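Local coordinates for methyltransferase-like protein of unknown function (Silicibacter pomeroyi DSS-3, PDB 3CVO) that probably acts as a class I S-adenosylmethionine-dependent methyltransferase with a Rossmann-like fold, although its substrate is not known, at residues Y110-W115 / A141-R146; G135-T140 / L150-Y155; E165-A170 / P189-Q194; E22-A27 / V125-G130; G41-A46 / V82-T87. All coordinates share one frame; numbering follows the deposited sequence. Where two conformers were deposited one is given.

Contact 1: Y110-W115 / A141-R146; sequences YPLAVW and AFSITR
Trp-115 lays one face of its indole against Ser-143 and reaches on to Ile-144. CB starts 4.2 Å from Ser-143 OG. With CG anti to the carbonyl carbon (chi1 -65°) the ring swings over the end of helix 133-143. CG then lies 3.8 Å from Ser-143 CB, and CD2, at the ring fusion, 3.6 Å from the same carbon. CE3 follows at 3.7 Å from Ser-143 CB. This is a CH-pi contact: Ser-143 CB stands 4.0 Å from the centroid of the six-membered ring, over the face but offset toward its rim. At the far end CH2 meets the methyl CG2 of Ile-144 at 3.5 Å, an oblique touch between side chains that run side by side. The polar ends turn elsewhere: Trp-115 NE1 bonds Tyr-37 OH, whereas Ser-143 OG bonds Ala-139 O of its own helix. Replacing the indole with an alanine would probably open a gap beside Ser-143 CB and Ile-144 CG2 and leave Tyr-37 OH without that N-H. Leu-112 CD2 comes no nearer than 4.5 Å to Ser-143 OG. Trp-115 thus wedges between helix 133-143, where it also touches Thr-140, and Leu-35 of strand 33-37, while Leu-112 packs on Met-193 of the second subunit.

Contact 2: G135-T140 / L150-Y155; sequences GCALAT and LLFDDY
Leu-150 sends a single methyl, CD1, into the side of Thr-140, and Ala-137 packs beside it against Phe-152. The leucine has CG anti to its backbone N but a chi2 of 141°, away from the staggered values. CD1 thereby sits 3.8 Å from Thr-140 OG1 and about as near to its CB and CG2, so it bears on all three heavy atoms of that side chain, the two side chains crossing obliquely. One turn back in the helix the same methyl is 4.0 Å from Ala-137 CA. Phe-152 turns its ring to the helix; CE2 comes 4.1 Å from Ala-137 CB, at an oblique approach. Tyr-155 CD1 lies over the centre of this ring, 3.7 Å above its plane.

The hydroxyl of Thr-140 is kept within its own helix. OG1, beside the backbone N (chi1 -62°), donates to Cys-136 O at 2.9 Å, while Thr-140 N approaches that oxygen from the opposite face of the carbonyl plane. Two bonds thus hold one buried carbonyl, and the threonine is fixed in rotation. A glycine in its place is likely to strip Cys-136 O of one donor and leave Leu-150 CD1 facing a gap. Helix 133-143 and strand 148-152 run antiparallel, 171° between directions with short-segment axes 10.2 Å apart. They form the second half of the beta-alpha-beta crossover that begins with strand 125-128, with Leu-168 of helix 165-168 packing on both Ala-137 and Leu-150.

Contact 3: E165-A170 / P189-Q194; sequences EEFLGA and PGSLMQ
Ser-191 and Gln-194 face Glu-166 and Phe-167 mainly across a bridging water. Pro-189 opens the 3-10 turn of the second segment, its O taking the backbone N-H of Leu-192 at 3.3 Å, and Pro-189 itself packs on Phe-142 of the second subunit. After Gly-190 comes Ser-191, whose OG, anti to the carbonyl carbon (chi1 -71°), is turned to the Phe-167 side. It meets the ring edge of Phe-167 near the ring plane, OG to CZ 4.1 Å, and donates to the water at 2.9 Å. Leu-192 and Met-193, the latter a selenomethionine, turn to the other side and pack on Ile-187 and Asp-109 of the second subunit. Gln-194 comes back to the near side. Its OE1 accepts from the water at 2.7 Å, while NE2 is bonded to Gln-163 OE1, which fixes how the amide is turned.

The water's other proton goes to Glu-166 OE1, also at 2.7 Å. Glu-166 OE1 and Gln-194 OE1 themselves are 4.5 Å apart, two acceptors joined by one donor molecule. The extended Glu-166 chain passes over Phe-167, its CG 4.0 Å above the ring plane and over the centre. On the inner side Phe-167 meets Phe-142 edge-to-face and packs on Leu-138. Helix 165-168 follows strand 148-152 and helix 192-199 follows strand 177-182, so the water-bridged contact ties together peripheral helices of the C-terminal half, where the class I methyltransferase fold carries its single reversed strand, here 177-182, paired with 172-174.

Contact 4: E22-A27 / V125-G130; sequences EALRMA and VVLVDG
Ala-27 N donates to Ala-23 O at 3.0 Å, an ordinary helical bond, made by the residue whose methyl packs on Val-125; across the contact itself there is no hydrogen bond. Ala-27 CB lies 4.1 Å from Val-125 CG2. Val-125 holds that methyl anti to its backbone N and CG1 between N and the carbonyl carbon (chi1 69°), so a single branch does the touching. Because alanine is so short, the backbones come close here, with CA atoms of Ala-27 and Val-125 6.9 Å apart.

Toward the start of the helix segment two larger residues fill a wider separation. Leu-24 CA and Leu-127 CA are 8.7 Å apart, and the leucine side chains cross at about a right angle. Leu-24 CD1 alone reaches over, resting 4.1 Å from Leu-127 CD1 and equally near its CD2, in the fork of the isopropyl group. Leu-24 has CG anti to N but a chi2 of 101°, off the staggered positions, which suggests that the methyl is set by its neighbours. Leu-151 of strand 148-152 and Ser-42 of helix 41-47 touch both leucines.

Val-126 turns to the other side of the strand, toward Tyr-37. Main-chain polar groups of strand 125-128 bond to Leu-35 and Tyr-37 along one edge and to Thr-149 and Leu-151 along the other. What faces helix 18-30 is therefore purely aliphatic, and the contact depends on fit and on burial of methyl groups, with no directional bond to fix its register.

Contact 5: G41-A46 / V82-T87; sequences GSTVVA and VNIVWT
Helix 41-47, which follows the first parallel strand and the glycine-rich turn of the Rossmann-like fold, touches strand 81-86 through Thr-43. Its methyl alone makes the contact. CG2 lies 3.8 Å from Val-82 CG1 and 4.0 Å from Ile-84 CD1, resting on two residues that alternate along the same face of the strand. With CG2 anti to the backbone N (chi1 -49° places OG1 beside N), the methyl aims at the strand and the hydroxyl is turned off it. Val-82 brings CG1 forward by the same relation to its own N, whereas Ile-84 reaches with the end of its chain.

Thr-43 OG1 has partners outside the contact, bonding Glu-36 OE1 and Gly-40 N, so one side chain joins the glycine-rich turn to the hydrophobic layer. Ser-42 OG bonds the other carboxylate oxygen, OE2 of Glu-36. Leu-71 and Ala-64 of helix 61-73 also pack on Val-82 and Ile-84, respectively. An acidic residue near the end of the first strand, then a glycine-rich turn and a helix, matches the first conserved motif of class I methyltransferases, which in relatives binds S-adenosylmethionine.

Contacts 2, 4 and 5 each set a helix against the sheet: contacts 2 and 4 use neighbouring strands 148-152 and 125-128, contact 5 the edge strand 81-86. All three meet across their segments through packing alone. Contact 1, also buried, joins helix 133-143, shared with contact 2, to the 3-10 turn that follows helix 109-112, and adds an aromatic face. Contact 3 is the more superficial one, only partly buried and mediated by water; its centre is about 28 Å from that of contact 5, across the chain's centre. Contacts 4 and 5 meet at Ser-42. Contacts 1 and 3 both touch the second subunit, whereas the other three lie within one chain.

Contact 1: Y110-W115 / A141-R146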
# COMPACT_ATOMS: atom_id res chain seq x y z
N TYR A 110 -1.87 11.44 2.16
CA TYR A 110 -2.96 12.05 2.95
C TYR A 110 -3.20 11.25 4.23
O TYR A 110 -3.05 11.79 5.34
CB TYR A 110 -4.21 12.26 2.13
CG TYR A 110 -5.32 12.96 2.82
CD1 TYR A 110 -6.13 12.27 3.73
CD2 TYR A 110 -5.56 14.29 2.61
CE1 TYR A 110 -7.14 12.91 4.38
CE2 TYR A 110 -6.60 14.91 3.22
CZ TYR A 110 -7.40 14.23 4.12
OH TYR A 110 -8.45 14.87 4.74
N PRO A 111 -3.53 9.94 4.10
CA PRO A 111 -3.66 9.19 5.34
C PRO A 111 -2.36 9.00 6.11
O PRO A 111 -2.37 8.95 7.35
CB PRO A 111 -4.25 7.83 4.86
CG PRO A 111 -3.97 7.73 3.47
CD PRO A 111 -3.95 9.16 2.92
N LEU A 112 -1.23 8.83 5.38
CA LEU A 112 -0.02 8.29 6.00
C LEU A 112 1.08 9.28 6.41
O LEU A 112 1.84 8.99 7.32
CB LEU A 112 0.61 7.22 5.10
CG LEU A 112 -0.16 5.89 5.02
CD1 LEU A 112 0.26 5.02 3.80
CD2 LEU A 112 -0.03 5.12 6.35
N ALA A 113 1.25 10.38 5.71
CA ALA A 113 2.45 11.21 5.89
C ALA A 113 2.59 11.77 7.31
O ALA A 113 3.70 11.90 7.85
CB ALA A 113 2.50 12.39 4.83
N VAL A 114 1.46 12.15 7.89
CA VAL A 114 1.45 12.81 9.21
C VAL A 114 2.07 11.91 10.27
O VAL A 114 2.70 12.38 11.22
CB VAL A 114 0.01 13.30 9.62
CG1 VAL A 114 -0.98 12.13 9.74
CG2 VAL A 114 0.05 14.20 10.89
N TRP A 115 1.96 10.60 10.07
CA TRP A 115 2.55 9.63 11.02
C TRP A 115 4.09 9.64 11.01
O TRP A 115 4.73 9.10 11.91
CB TRP A 115 1.96 8.22 10.81
CG TRP A 115 0.52 8.22 11.14
CD1 TRP A 115 -0.51 8.47 10.29
CD2 TRP A 115 -0.04 8.04 12.44
NE1 TRP A 115 -1.70 8.39 10.98
CE2 TRP A 115 -1.43 8.17 12.31
CE3 TRP A 115 0.50 7.81 13.71
CZ2 TRP A 115 -2.29 8.08 13.39
CZ3 TRP A 115 -0.37 7.67 14.78
CH2 TRP A 115 -1.74 7.81 14.61
N ALA A 141 -4.84 2.73 12.82
CA ALA A 141 -4.82 1.41 13.49
C ALA A 141 -3.46 0.78 13.33
O ALA A 141 -2.91 0.18 14.25
CB ALA A 141 -5.89 0.45 12.92
N PHE A 142 -2.90 0.93 12.15
CA PHE A 142 -1.64 0.22 11.88
C PHE A 142 -0.41 1.01 12.34
O PHE A 142 0.64 0.44 12.50
CB PHE A 142 -1.50 -0.10 10.40
CG PHE A 142 -2.54 -1.02 9.88
CD1 PHE A 142 -2.86 -2.16 10.56
CD2 PHE A 142 -3.16 -0.76 8.68
CE1 PHE A 142 -3.81 -3.00 10.09
CE2 PHE A 142 -4.08 -1.62 8.18
CZ PHE A 142 -4.42 -2.75 8.91
N SER A 143 -0.59 2.30 12.63
CA SER A 143 0.56 3.21 12.90
C SER A 143 0.79 3.54 14.38
O SER A 143 1.89 3.91 14.82
CB SER A 143 0.44 4.50 12.11
OG SER A 143 0.47 4.30 10.70
N ILE A 144 -0.28 3.44 15.13
CA ILE A 144 -0.26 3.76 16.57
C ILE A 144 0.59 2.72 17.29
O ILE A 144 0.73 1.59 16.80
CB ILE A 144 -1.66 3.85 17.21
CG1 ILE A 144 -2.49 2.55 17.04
CG2 ILE A 144 -2.48 5.10 16.69
CD1 ILE A 144 -3.80 2.51 17.82
N THR A 145 1.17 3.13 18.41
CA THR A 145 1.94 2.25 19.31
C THR A 145 1.35 2.11 20.69
O THR A 145 1.81 1.30 21.47
CB THR A 145 3.42 2.67 19.38
OG1 THR A 145 3.53 4.05 19.77
CG2 THR A 145 4.09 2.47 17.99
N ARG A 146 0.30 2.87 20.95
CA ARG A 146 -0.56 2.70 22.14
C ARG A 146 -2.03 3.04 21.76
O ARG A 146 -2.28 3.63 20.70
CB ARG A 146 -0.04 3.60 23.27
CG ARG A 146 -0.08 5.08 22.96
CD ARG A 146 0.38 5.89 24.20
NE ARG A 146 0.52 7.31 23.88
CZ ARG A 146 -0.49 8.17 23.81
NH1 ARG A 146 -1.73 7.79 24.04
NH2 ARG A 146 -0.24 9.42 23.51

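Contact 2: G135-T140 / L150-Y155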
# COMPACT_ATOMS: atom_id res chain seq x y z
N GLY A 135 -9.13 4.88 4.69
CA GLY A 135 -7.67 4.83 4.65
C GLY A 135 -7.04 5.45 5.90
O GLY A 135 -6.08 4.94 6.43
N CYS A 136 -7.63 6.55 6.35
CA CYS A 136 -7.12 7.29 7.51
C CYS A 136 -7.37 6.46 8.78
O CYS A 136 -6.55 6.41 9.71
CB CYS A 136 -7.81 8.62 7.66
SG CYS A 136 -7.47 9.82 6.34
N ALA A 137 -8.51 5.79 8.80
CA ALA A 137 -8.85 4.98 9.95
C ALA A 137 -7.87 3.81 10.12
O ALA A 137 -7.36 3.51 11.22
CB ALA A 137 -10.32 4.48 9.89
N LEU A 138 -7.62 3.15 8.99
CA LEU A 138 -6.64 2.04 8.94
C LEU A 138 -5.21 2.49 9.19
O LEU A 138 -4.50 1.82 9.90
CB LEU A 138 -6.73 1.23 7.62
CG LEU A 138 -8.08 0.53 7.39
CD1 LEU A 138 -7.94 -0.30 6.08
CD2 LEU A 138 -8.56 -0.27 8.56
N ALA A 139 -4.83 3.62 8.64
CA ALA A 139 -3.52 4.21 8.87
C ALA A 139 -3.28 4.39 10.37
O ALA A 139 -2.24 4.02 10.86
CB ALA A 139 -3.38 5.53 8.13
N THR A 140 -4.32 4.81 11.08
CA THR A 140 -4.21 5.04 12.51
C THR A 140 -4.00 3.70 13.18
O THR A 140 -3.08 3.53 13.96
CB THR A 140 -5.47 5.74 13.06
OG1 THR A 140 -5.59 7.01 12.42
CG2 THR A 140 -5.43 5.90 14.58
N LEU A 150 -10.64 6.95 18.29
CA LEU A 150 -10.88 7.42 16.92
C LEU A 150 -12.33 7.75 16.75
O LEU A 150 -13.23 6.98 17.07
CB LEU A 150 -10.37 6.41 15.86
CG LEU A 150 -10.44 6.97 14.43
CD1 LEU A 150 -9.21 6.54 13.61
CD2 LEU A 150 -11.70 6.61 13.70
N LEU A 151 -12.58 8.96 16.29
CA LEU A 151 -13.93 9.43 15.99
C LEU A 151 -14.08 9.51 14.48
O LEU A 151 -13.28 10.15 13.79
CB LEU A 151 -14.18 10.81 16.61
CG LEU A 151 -13.94 11.00 18.12
CD1 LEU A 151 -14.11 12.46 18.54
CD2 LEU A 151 -14.81 10.02 18.95
N PHE A 152 -15.06 8.82 13.96
CA PHE A 152 -15.24 8.71 12.51
C PHE A 152 -16.61 9.35 12.22
O PHE A 152 -17.67 8.79 12.51
CB PHE A 152 -15.18 7.24 12.13
CG PHE A 152 -15.05 6.93 10.64
CD1 PHE A 152 -15.82 7.56 9.70
CD2 PHE A 152 -14.17 5.94 10.20
CE1 PHE A 152 -15.74 7.23 8.36
CE2 PHE A 152 -14.09 5.59 8.86
CZ PHE A 152 -14.87 6.26 7.94
N ASP A 153 -16.58 10.52 11.61
CA ASP A 153 -17.82 11.23 11.32
C ASP A 153 -18.52 10.70 10.06
O ASP A 153 -17.87 10.22 9.12
CB ASP A 153 -17.60 12.72 11.18
CG ASP A 153 -18.87 13.52 11.44
OD1 ASP A 153 -19.89 13.00 12.01
OD2 ASP A 153 -18.86 14.70 11.06
N ASP A 154 -19.85 10.75 10.11
CA ASP A 154 -20.69 10.33 8.97
C ASP A 154 -20.44 8.88 8.68
O ASP A 154 -20.36 8.48 7.54
CB ASP A 154 -20.30 11.10 7.71
CG ASP A 154 -20.35 12.59 7.92
OD1 ASP A 154 -21.49 13.09 8.06
OD2 ASP A 154 -19.26 13.25 8.00
N TYR A 155 -20.27 8.12 9.75
CA TYR A 155 -19.92 6.69 9.64
C TYR A 155 -21.02 5.82 9.02
O TYR A 155 -20.74 4.88 8.29
CB TYR A 155 -19.53 6.14 11.00
CG TYR A 155 -19.01 4.69 10.94
CD1 TYR A 155 -17.80 4.36 10.34
CD2 TYR A 155 -19.75 3.68 11.50
CE1 TYR A 155 -17.37 3.07 10.30
CE2 TYR A 155 -19.31 2.38 11.48
CZ TYR A 155 -18.13 2.07 10.88
OH TYR A 155 -17.70 0.76 10.89

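Contact 3: E165-A170 / P189-Q194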
# COMPACT_ATOMS: atom_id res chain seq x y z
N GLU A 165 -14.19 -2.04 10.83
CA GLU A 165 -14.41 -2.68 12.13
C GLU A 165 -13.48 -3.88 12.31
O GLU A 165 -13.12 -4.28 13.43
CB GLU A 165 -15.89 -3.04 12.31
CG GLU A 165 -16.72 -1.82 12.30
CD GLU A 165 -18.21 -2.06 12.50
OE1 GLU A 165 -18.59 -3.14 12.96
OE2 GLU A 165 -18.99 -1.14 12.20
N GLU A 166 -13.03 -4.42 11.19
CA GLU A 166 -12.12 -5.58 11.24
C GLU A 166 -10.90 -5.23 12.08
O GLU A 166 -10.36 -6.07 12.84
CB GLU A 166 -11.66 -6.02 9.87
CG GLU A 166 -10.69 -7.19 9.99
CD GLU A 166 -10.15 -7.76 8.70
OE1 GLU A 166 -10.48 -7.23 7.61
OE2 GLU A 166 -9.37 -8.75 8.80
N PHE A 167 -10.46 -3.99 11.93
CA PHE A 167 -9.24 -3.53 12.61
C PHE A 167 -9.44 -2.57 13.78
O PHE A 167 -8.60 -2.49 14.68
CB PHE A 167 -8.27 -2.95 11.60
CG PHE A 167 -7.81 -3.95 10.59
CD1 PHE A 167 -6.96 -4.99 10.96
CD2 PHE A 167 -8.24 -3.88 9.29
CE1 PHE A 167 -6.55 -5.95 10.06
CE2 PHE A 167 -7.81 -4.80 8.35
CZ PHE A 167 -6.95 -5.85 8.73
N LEU A 168 -10.54 -1.83 13.76
CA LEU A 168 -10.81 -0.80 14.78
C LEU A 168 -11.73 -1.33 15.88
O LEU A 168 -11.88 -0.73 16.96
CB LEU A 168 -11.39 0.49 14.12
CG LEU A 168 -10.27 1.40 13.62
CD1 LEU A 168 -9.55 0.84 12.38
CD2 LEU A 168 -10.87 2.80 13.30
N GLY A 169 -12.33 -2.46 15.56
CA GLY A 169 -13.36 -3.07 16.37
C GLY A 169 -14.74 -2.44 16.24
O GLY A 169 -14.98 -1.65 15.36
N ALA A 170 -15.62 -2.79 17.16
CA ALA A 170 -17.03 -2.32 17.15
C ALA A 170 -17.10 -0.87 17.61
O ALA A 170 -16.52 -0.53 18.64
CB ALA A 170 -17.93 -3.21 18.03
N PRO A 189 -0.39 -9.48 5.76
CA PRO A 189 0.13 -9.31 4.39
C PRO A 189 -0.91 -9.55 3.30
O PRO A 189 -0.84 -8.96 2.21
CB PRO A 189 1.24 -10.37 4.31
CG PRO A 189 1.57 -10.71 5.67
CD PRO A 189 0.42 -10.42 6.56
N GLY A 190 -1.89 -10.38 3.61
CA GLY A 190 -2.93 -10.74 2.65
C GLY A 190 -3.91 -9.60 2.44
O GLY A 190 -4.76 -9.65 1.53
N SER A 191 -3.77 -8.57 3.27
CA SER A 191 -4.67 -7.39 3.27
C SER A 191 -4.13 -6.24 2.48
O SER A 191 -4.76 -5.20 2.36
CB SER A 191 -4.93 -6.89 4.69
OG SER A 191 -5.75 -7.85 5.34
N LEU A 192 -2.95 -6.45 1.93
CA LEU A 192 -2.25 -5.37 1.31
C LEU A 192 -2.99 -4.77 0.12
O LEU A 192 -3.03 -3.53 -0.02
CB LEU A 192 -0.84 -5.77 0.92
CG LEU A 192 0.18 -5.66 2.04
CD1 LEU A 192 1.53 -6.29 1.55
CD2 LEU A 192 0.32 -4.16 2.47
N MSE A 193 -3.56 -5.61 -0.75
CA MSE A 193 -4.30 -5.08 -1.91
C MSE A 193 -5.47 -4.23 -1.45
O MSE A 193 -5.71 -3.14 -1.94
CB MSE A 193 -4.81 -6.17 -2.83
CG MSE A 193 -3.71 -6.88 -3.71
SE MSE A 193 -4.42 -8.26 -4.78
CE MSE A 193 -4.60 -9.63 -3.40
N GLN A 194 -6.16 -4.70 -0.42
CA GLN A 194 -7.35 -3.97 0.11
C GLN A 194 -6.92 -2.68 0.75
O GLN A 194 -7.49 -1.62 0.53
CB GLN A 194 -8.12 -4.83 1.13
CG GLN A 194 -8.93 -3.95 2.13
CD GLN A 194 -9.22 -4.66 3.48
OE1 GLN A 194 -8.72 -5.77 3.76
NE2 GLN A 194 -10.05 -4.00 4.33
O HOH W 1 -8.57 -7.59 5.78

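Contact 4: E22-A27 / V125-G130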
# COMPACT_ATOMS: atom_id res chain seq x y z
N GLU A 22 -21.05 17.12 21.17
CA GLU A 22 -20.71 16.99 22.59
C GLU A 22 -19.71 15.84 22.81
O GLU A 22 -18.83 15.89 23.67
CB GLU A 22 -21.97 16.76 23.44
CG GLU A 22 -21.69 16.63 24.94
CD GLU A 22 -22.86 16.03 25.72
OE1 GLU A 22 -23.31 14.92 25.35
OE2 GLU A 22 -23.32 16.67 26.70
N ALA A 23 -19.85 14.80 22.01
CA ALA A 23 -18.92 13.66 22.10
C ALA A 23 -17.53 14.14 21.68
O ALA A 23 -16.52 13.78 22.27
CB ALA A 23 -19.40 12.52 21.23
N LEU A 24 -17.49 14.98 20.67
CA LEU A 24 -16.23 15.49 20.13
C LEU A 24 -15.57 16.38 21.17
O LEU A 24 -14.36 16.31 21.41
CB LEU A 24 -16.48 16.30 18.85
CG LEU A 24 -15.19 16.88 18.24
CD1 LEU A 24 -14.79 16.02 17.10
CD2 LEU A 24 -15.32 18.32 17.82
N ARG A 25 -16.36 17.23 21.80
CA ARG A 25 -15.82 18.18 22.77
C ARG A 25 -15.23 17.43 23.95
O ARG A 25 -14.13 17.74 24.42
CB ARG A 25 -16.90 19.17 23.25
CG ARG A 25 -17.39 20.09 22.13
CD ARG A 25 -18.41 21.14 22.67
NE ARG A 25 -18.96 21.93 21.57
CZ ARG A 25 -18.48 23.11 21.19
NH1 ARG A 25 -17.45 23.64 21.84
NH2 ARG A 25 -19.04 23.76 20.18
N MSE A 26 -15.95 16.41 24.38
CA MSE A 26 -15.50 15.62 25.53
C MSE A 26 -14.19 14.90 25.19
O MSE A 26 -13.28 14.88 26.01
CB MSE A 26 -16.56 14.64 25.98
CG MSE A 26 -17.73 15.32 26.67
SE MSE A 26 -19.19 14.07 27.06
CE MSE A 26 -20.47 15.39 27.79
N ALA A 27 -14.08 14.35 23.97
CA ALA A 27 -12.90 13.60 23.56
C ALA A 27 -11.71 14.53 23.56
O ALA A 27 -10.62 14.18 24.01
CB ALA A 27 -13.10 12.99 22.14
N VAL A 125 -6.35 11.26 20.60
CA VAL A 125 -7.60 11.17 19.81
C VAL A 125 -7.31 11.48 18.36
O VAL A 125 -6.49 12.32 18.02
CB VAL A 125 -8.73 12.12 20.36
CG1 VAL A 125 -8.38 13.59 20.14
CG2 VAL A 125 -10.05 11.81 19.69
N VAL A 126 -7.97 10.72 17.49
CA VAL A 126 -7.95 10.97 16.04
C VAL A 126 -9.36 11.19 15.54
O VAL A 126 -10.29 10.41 15.80
CB VAL A 126 -7.31 9.79 15.24
CG1 VAL A 126 -7.35 10.03 13.69
CG2 VAL A 126 -5.87 9.54 15.75
N LEU A 127 -9.50 12.26 14.79
CA LEU A 127 -10.76 12.53 14.10
C LEU A 127 -10.63 12.30 12.60
O LEU A 127 -9.78 12.86 11.94
CB LEU A 127 -11.19 13.98 14.32
CG LEU A 127 -12.41 14.43 13.51
CD1 LEU A 127 -13.69 13.64 13.94
CD2 LEU A 127 -12.66 15.95 13.58
N VAL A 128 -11.50 11.43 12.10
CA VAL A 128 -11.59 11.12 10.68
C VAL A 128 -12.77 11.90 10.08
O VAL A 128 -13.96 11.56 10.27
CB VAL A 128 -11.64 9.59 10.41
CG1 VAL A 128 -11.94 9.29 8.93
CG2 VAL A 128 -10.32 8.92 10.85
N ASP A 129 -12.47 13.01 9.44
CA ASP A 129 -13.54 13.87 8.95
C ASP A 129 -13.13 14.58 7.66
O ASP A 129 -13.55 15.68 7.41
CB ASP A 129 -13.95 14.87 10.07
CG ASP A 129 -15.19 15.67 9.75
OD1 ASP A 129 -16.07 15.14 9.06
OD2 ASP A 129 -15.30 16.81 10.26
N GLY A 130 -12.30 13.93 6.85
CA GLY A 130 -11.84 14.53 5.59
C GLY A 130 -11.99 13.56 4.45
O GLY A 130 -13.02 12.97 4.26

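Contact 5: G41-A46 / V82-T87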
# COMPACT_ATOMS: atom_id res chain seq x y z
N GLY A 41 -14.53 23.37 11.82
CA GLY A 41 -15.17 23.65 13.12
C GLY A 41 -14.52 22.89 14.26
O GLY A 41 -14.37 23.41 15.39
N SER A 42 -14.10 21.67 13.98
CA SER A 42 -13.57 20.78 15.03
C SER A 42 -12.26 21.35 15.54
O SER A 42 -11.92 21.30 16.73
CB SER A 42 -13.36 19.36 14.50
OG SER A 42 -12.59 19.35 13.30
N THR A 43 -11.55 21.94 14.60
CA THR A 43 -10.23 22.48 14.85
C THR A 43 -10.33 23.67 15.77
O THR A 43 -9.49 23.86 16.64
CB THR A 43 -9.57 22.96 13.53
OG1 THR A 43 -9.70 21.93 12.51
CG2 THR A 43 -8.10 23.29 13.77
N VAL A 44 -11.38 24.47 15.58
CA VAL A 44 -11.66 25.64 16.45
C VAL A 44 -12.00 25.15 17.85
O VAL A 44 -11.54 25.71 18.84
CB VAL A 44 -12.81 26.54 15.87
CG1 VAL A 44 -13.20 27.66 16.87
CG2 VAL A 44 -12.39 27.13 14.52
N VAL A 45 -12.79 24.10 17.92
CA VAL A 45 -13.10 23.46 19.20
C VAL A 45 -11.83 23.08 19.96
O VAL A 45 -11.72 23.31 21.17
CB VAL A 45 -14.02 22.22 19.08
CG1 VAL A 45 -14.11 21.52 20.45
CG2 VAL A 45 -15.40 22.61 18.58
N ALA A 46 -10.84 22.58 19.23
CA ALA A 46 -9.58 22.14 19.84
C ALA A 46 -8.73 23.34 20.26
O ALA A 46 -8.13 23.37 21.35
CB ALA A 46 -8.80 21.25 18.88
N VAL A 82 -1.62 24.83 17.15
CA VAL A 82 -2.43 24.25 16.09
C VAL A 82 -1.68 24.33 14.78
O VAL A 82 -1.32 25.42 14.31
CB VAL A 82 -3.78 24.97 15.98
CG1 VAL A 82 -4.62 24.38 14.84
CG2 VAL A 82 -4.52 24.89 17.31
N ASN A 83 -1.44 23.17 14.17
CA ASN A 83 -0.74 23.11 12.89
C ASN A 83 -1.63 22.57 11.80
O ASN A 83 -1.95 21.40 11.76
CB ASN A 83 0.54 22.26 12.99
CG ASN A 83 1.48 22.75 14.06
OD1 ASN A 83 1.88 22.00 14.95
ND2 ASN A 83 1.81 24.02 14.02
N ILE A 84 -1.97 23.45 10.87
CA ILE A 84 -2.78 23.10 9.71
C ILE A 84 -1.82 22.66 8.62
O ILE A 84 -0.93 23.41 8.24
CB ILE A 84 -3.60 24.31 9.17
CG1 ILE A 84 -4.51 24.91 10.25
CG2 ILE A 84 -4.38 23.89 7.90
CD1 ILE A 84 -5.55 23.95 10.81
N VAL A 85 -1.98 21.43 8.16
CA VAL A 85 -1.03 20.81 7.21
C VAL A 85 -1.70 20.52 5.87
O VAL A 85 -2.37 19.53 5.71
CB VAL A 85 -0.38 19.51 7.79
CG1 VAL A 85 0.71 18.98 6.82
CG2 VAL A 85 0.20 19.72 9.18
N TRP A 86 -1.52 21.46 4.94
CA TRP A 86 -1.95 21.26 3.54
C TRP A 86 -1.15 20.08 2.99
O TRP A 86 0.06 20.07 3.00
CB TRP A 86 -1.84 22.51 2.67
CG TRP A 86 -2.21 22.16 1.29
CD1 TRP A 86 -3.39 21.61 0.87
CD2 TRP A 86 -1.36 22.21 0.15
NE1 TRP A 86 -3.34 21.33 -0.47
CE2 TRP A 86 -2.10 21.70 -0.94
CE3 TRP A 86 -0.04 22.61 -0.06
CZ2 TRP A 86 -1.57 21.61 -2.21
CZ3 TRP A 86 0.46 22.54 -1.31
CH2 TRP A 86 -0.30 22.07 -2.38
N THR A 87 -1.89 19.06 2.57
CA THR A 87 -1.35 17.83 2.01
C THR A 87 -1.87 17.68 0.59
O THR A 87 -3.03 17.46 0.37
CB THR A 87 -1.71 16.67 2.94
OG1 THR A 87 -1.31 17.03 4.28
CG2 THR A 87 -1.03 15.37 2.54